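Local structure of extracellular solute-binding protein, family 1 (Trichodesmium erythraeum IMS101, 6G7N) at residues S115-Y120 / G218-N223; G130-R135 / R167-P172. The protein binds ferric iron and probably delivers it to an ABC transporter as the extracellular solute-binding component of an iron-uptake system. All coordinates share one frame; numbering follows the deposited sequence.

From the N terminus the chain first builds strands 2-7, 28-33 and 54-58, then runs along the long strand 96-108 into the loop holding 115-120. Contact 1 joins that loop to 218-223, at the end of strand 217-220, and so closes a loop of 97 intervening residues. Contact 2 lies wholly within this span: strand 132-133 leads into helix 140-167, and the chain returns at 167-172 to meet 130-135. The smaller, mostly helical loop is therefore nested in the larger one, and the two do not cross. Both contacts reach the same mixed sheet, with centres about 17 Å apart and nearest atoms about 6 Å apart.

Contact 1. Residues S115-Y120 / G218-N223; sequences SELSTY and GMFFPN
Leu117 to Tyr120, in the loop after strand 96-108 of this periplasmic-binding-protein fold, pack against Phe220 to Asn223, where strand 217-220 leaves the mixed sheet. Leu117 lays its CB over the centre of the Phe220 ring in a CH-pi contact, 3.5 Å from the centroid, while its CD1 reaches Phe220 CB at 3.6 Å. CG of Phe220 lies anti to the backbone N (chi1 -175°), beside Leu117 CD1, and Ser118 O meets the ring at its edge, in plane. That carbonyl also accepts a nearly straight bond from Asn223 N (2.9 Å, 177° at the hydrogen) and a bond from a water shared with Phe221 O. A second CH-pi contact follows: Pro222 CB sits over the centre of the Tyr120 ring, 3.9 Å from its centroid, and Pro222 CG lies 3.6 Å from Tyr120 CE1. The Tyr120 hydroxyl, beside Pro222 CD, is hydrogen-bonded to Arg103 O and His230 N. An alanine in place of Tyr120 would probably leave Pro222 without its aromatic partner and both Arg103 O and His230 N without the hydroxyl that bonds them. The Asn223 side chain crosses that of Thr119 at about a right angle; Asn223 ND2 is hydrogen-bonded to Glu121 OE1, and Asn223 OD1 offers an in-plane lone pair to Tyr120 N at 2.9 Å.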
# COMPACT_ATOMS: atom_id res chain seq x y z
N SER A 115 0.02 19.74 16.03
CA SER A 115 -0.88 20.87 15.77
C SER A 115 -0.55 21.65 14.50
O SER A 115 -1.42 22.32 13.94
CB SER A 115 -0.88 21.82 16.97
OG SER A 115 0.39 22.43 17.11
N GLU A 116 0.69 21.53 14.01
CA GLU A 116 1.11 22.18 12.76
C GLU A 116 0.68 21.44 11.52
O GLU A 116 0.83 21.97 10.41
CB GLU A 116 2.63 22.33 12.71
CG GLU A 116 3.22 23.15 13.84
CD GLU A 116 4.73 23.14 13.80
OE1 GLU A 116 5.31 23.50 12.76
OE2 GLU A 116 5.35 22.77 14.81
N LEU A 117 0.19 20.22 11.68
CA LEU A 117 -0.19 19.36 10.57
C LEU A 117 -1.71 19.28 10.43
O LEU A 117 -2.44 19.41 11.42
CB LEU A 117 0.40 17.97 10.79
CG LEU A 117 1.92 17.93 10.97
CD1 LEU A 117 2.42 16.55 11.34
CD2 LEU A 117 2.62 18.48 9.75
N SER A 118 -2.18 19.01 9.21
CA SER A 118 -3.62 18.90 8.96
C SER A 118 -3.90 17.97 7.79
O SER A 118 -4.37 16.84 7.99
CB SER A 118 -4.23 20.30 8.76
OG SER A 118 -3.59 21.01 7.73
N THR A 119 -3.62 18.45 6.58
CA THR A 119 -4.02 17.78 5.37
C THR A 119 -2.83 17.56 4.42
O THR A 119 -1.80 18.21 4.52
CB THR A 119 -5.07 18.60 4.61
OG1 THR A 119 -4.46 19.83 4.26
CG2 THR A 119 -6.32 18.86 5.49
N TYR A 120 -3.03 16.70 3.41
CA TYR A 120 -2.10 16.61 2.31
C TYR A 120 -2.01 17.95 1.59
O TYR A 120 -0.93 18.38 1.17
CB TYR A 120 -2.51 15.53 1.29
CG TYR A 120 -2.60 14.13 1.88
CD1 TYR A 120 -1.46 13.41 2.22
CD2 TYR A 120 -3.83 13.53 2.10
CE1 TYR A 120 -1.54 12.13 2.77
CE2 TYR A 120 -3.93 12.28 2.66
CZ TYR A 120 -2.79 11.58 3.01
OH TYR A 120 -2.93 10.33 3.61
N GLY A 218 7.39 10.95 14.50
CA GLY A 218 5.99 10.66 14.73
C GLY A 218 5.28 10.39 13.42
O GLY A 218 5.80 10.70 12.35
N MET A 219 4.09 9.82 13.56
CA MET A 219 3.20 9.53 12.43
C MET A 219 1.92 10.31 12.58
O MET A 219 1.26 10.20 13.60
CB MET A 219 2.85 8.03 12.46
CG MET A 219 1.74 7.66 11.50
SD MET A 219 1.59 5.87 11.34
CE MET A 219 3.28 5.42 11.21
N PHE A 220 1.54 11.06 11.54
CA PHE A 220 0.33 11.87 11.53
C PHE A 220 -0.57 11.39 10.38
O PHE A 220 -0.14 11.36 9.23
CB PHE A 220 0.68 13.35 11.37
CG PHE A 220 -0.48 14.29 11.47
CD1 PHE A 220 -0.91 14.77 12.70
CD2 PHE A 220 -1.19 14.64 10.34
CE1 PHE A 220 -1.97 15.65 12.79
CE2 PHE A 220 -2.27 15.51 10.43
CZ PHE A 220 -2.66 16.00 11.66
N PHE A 221 -1.82 11.07 10.71
CA PHE A 221 -2.81 10.60 9.74
C PHE A 221 -3.55 11.82 9.19
O PHE A 221 -4.31 12.44 9.92
CB PHE A 221 -3.79 9.64 10.43
CG PHE A 221 -3.11 8.41 11.01
CD1 PHE A 221 -2.59 7.43 10.18
CD2 PHE A 221 -2.97 8.25 12.37
CE1 PHE A 221 -1.96 6.30 10.66
CE2 PHE A 221 -2.33 7.12 12.88
CZ PHE A 221 -1.83 6.14 12.02
N PRO A 222 -3.36 12.19 7.90
CA PRO A 222 -3.89 13.46 7.47
C PRO A 222 -5.38 13.42 7.14
O PRO A 222 -5.99 12.35 6.94
CB PRO A 222 -3.06 13.77 6.21
CG PRO A 222 -1.84 12.92 6.32
CD PRO A 222 -2.38 11.67 6.94
N ASN A 223 -5.95 14.62 7.07
CA ASN A 223 -7.31 14.86 6.60
C ASN A 223 -8.39 14.24 7.52
O ASN A 223 -9.51 13.97 7.08
CB ASN A 223 -7.54 14.46 5.12
CG ASN A 223 -6.68 15.25 4.13
OD1 ASN A 223 -5.46 15.26 4.23
ND2 ASN A 223 -7.33 15.93 3.16
O HOH W 1 -5.75 15.23 10.20

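Contact 2. Residues G130-R135 / R167-P172; sequences GKIVIR and RNFARP
Ile132 and Phe169 form a single beta bridge, bonded in the parallel pattern, between strand 132-133 and the loop that follows helix 140-167. The helix makes the connection between the two, and near its start lies the iron ligand Tyr141. The tight part is the bridge itself. Ala170 N gives a short, nearly straight bond to Ile132 O (2.7 Å, 172° at the hydrogen), and the same oxygen receives a CA-H...O contact from Phe169. Asn168 O accepts from Ile132 N at 3.2 Å and, weakly, from Lys131 N. Beside these bonds Ile132 CD1 lies 3.7 Å from Asn168 CB, and the Asn168 ND2 group is hydrogen-bonded to Leu123 O and Gln125 O. Ile134 places CG2 between its backbone N and carbonyl carbon, and this methyl approaches the Phe169 ring obliquely, 3.5 Å from CE1 and equally near CZ. Phe165 and Trp315 meet the same ring edge-to-face. The solvent side lies at Gly130, an exposed residue whose positive phi suits glycine and whose O is still 3.3 Å from Ala170 CB. Here a water takes the Gly130 N-H and donates to Arg167 O and Phe169 O. The looser side is past the bridge, where the backbones diverge and a second water, 3.2 Å from Ile134 N, lies near Arg171 O. Side chains meet less closely there, Val133 CG1 standing 4.1 Å from Ala170 CB. Because all the direct hydrogen bonds run between main-chain atoms, the pairing probably depends little on side-chain chemistry, while Ile134 and Phe169 add apolar contact and water links the backbones at Gly130.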
# COMPACT_ATOMS: atom_id res chain seq x y z
N GLY A 130 11.73 24.11 1.94
CA GLY A 130 13.00 23.55 2.40
C GLY A 130 12.86 22.45 3.43
O GLY A 130 13.88 22.03 3.97
N LYS A 131 11.63 21.97 3.69
CA LYS A 131 11.38 21.10 4.85
C LYS A 131 10.89 19.70 4.52
O LYS A 131 10.85 18.89 5.44
CB LYS A 131 10.41 21.77 5.84
CG LYS A 131 11.03 23.03 6.45
CD LYS A 131 10.15 23.76 7.43
CE LYS A 131 10.96 24.89 8.10
NZ LYS A 131 10.26 25.48 9.27
N ILE A 132 10.55 19.41 3.26
CA ILE A 132 9.87 18.14 2.94
C ILE A 132 10.83 17.18 2.27
O ILE A 132 11.56 17.55 1.34
CB ILE A 132 8.67 18.36 2.01
CG1 ILE A 132 7.70 19.34 2.66
CG2 ILE A 132 7.97 17.04 1.68
CD1 ILE A 132 6.39 19.55 1.96
N VAL A 133 10.83 15.92 2.72
CA VAL A 133 11.54 14.84 2.01
C VAL A 133 10.51 13.79 1.54
O VAL A 133 9.59 13.39 2.27
CB VAL A 133 12.67 14.21 2.85
CG1 VAL A 133 13.84 15.18 3.01
CG2 VAL A 133 12.20 13.71 4.19
N ILE A 134 10.71 13.33 0.31
CA ILE A 134 9.86 12.29 -0.27
C ILE A 134 10.67 11.62 -1.39
O ILE A 134 11.54 12.23 -2.01
CB ILE A 134 8.52 12.87 -0.79
CG1 ILE A 134 7.52 11.76 -1.17
CG2 ILE A 134 8.74 13.80 -1.97
CD1 ILE A 134 6.10 12.27 -1.38
N ARG A 135 10.36 10.34 -1.64
CA ARG A 135 11.05 9.58 -2.68
C ARG A 135 10.56 9.96 -4.08
O ARG A 135 9.64 10.80 -4.25
CB ARG A 135 10.90 8.09 -2.42
CG ARG A 135 9.53 7.53 -2.71
CD ARG A 135 9.37 6.16 -2.18
NE ARG A 135 10.20 5.16 -2.82
CZ ARG A 135 10.22 3.88 -2.45
NH1 ARG A 135 9.48 3.47 -1.41
NH2 ARG A 135 11.00 3.02 -3.08
N ARG A 167 8.15 22.50 -4.82
CA ARG A 167 8.92 23.67 -4.40
C ARG A 167 9.42 23.56 -2.97
O ARG A 167 10.41 24.19 -2.62
CB ARG A 167 8.06 24.94 -4.57
CG ARG A 167 8.55 26.21 -3.88
CD ARG A 167 7.65 27.39 -4.23
NE ARG A 167 8.17 28.68 -3.82
CZ ARG A 167 7.91 29.24 -2.64
NH1 ARG A 167 7.13 28.63 -1.75
NH2 ARG A 167 8.42 30.42 -2.36
N ASN A 168 8.73 22.76 -2.15
CA ASN A 168 9.06 22.59 -0.75
C ASN A 168 10.05 21.45 -0.46
O ASN A 168 10.41 21.26 0.70
CB ASN A 168 7.78 22.38 0.06
CG ASN A 168 6.96 23.64 0.16
OD1 ASN A 168 7.48 24.73 -0.01
ND2 ASN A 168 5.68 23.49 0.51
N PHE A 169 10.54 20.75 -1.48
CA PHE A 169 11.47 19.65 -1.23
C PHE A 169 12.78 20.17 -0.64
O PHE A 169 13.38 21.13 -1.15
CB PHE A 169 11.79 18.90 -2.51
CG PHE A 169 10.68 18.07 -3.10
CD1 PHE A 169 9.45 17.88 -2.48
CD2 PHE A 169 10.89 17.46 -4.33
CE1 PHE A 169 8.48 17.09 -3.05
CE2 PHE A 169 9.94 16.66 -4.91
CZ PHE A 169 8.73 16.47 -4.26
N ALA A 170 13.23 19.52 0.43
CA ALA A 170 14.51 19.86 1.07
C ALA A 170 15.71 19.42 0.24
O ALA A 170 16.79 20.01 0.33
CB ALA A 170 14.58 19.22 2.43
N ARG A 171 15.55 18.35 -0.53
CA ARG A 171 16.59 17.78 -1.36
C ARG A 171 15.90 17.08 -2.52
O ARG A 171 14.71 16.75 -2.42
CB ARG A 171 17.46 16.78 -0.56
CG ARG A 171 16.74 15.50 -0.16
CD ARG A 171 17.62 14.57 0.62
NE ARG A 171 17.02 13.27 0.75
CZ ARG A 171 17.58 12.25 1.40
NH1 ARG A 171 18.75 12.39 2.01
NH2 ARG A 171 16.98 11.07 1.44
N PRO A 172 16.63 16.78 -3.60
CA PRO A 172 16.01 15.99 -4.67
C PRO A 172 15.61 14.62 -4.12
O PRO A 172 16.31 14.04 -3.29
CB PRO A 172 17.14 15.87 -5.70
CG PRO A 172 18.02 17.03 -5.43
CD PRO A 172 18.00 17.21 -3.95
O HOH W 2 12.35 23.66 -0.80
O HOH W 3 13.02 14.70 -1.36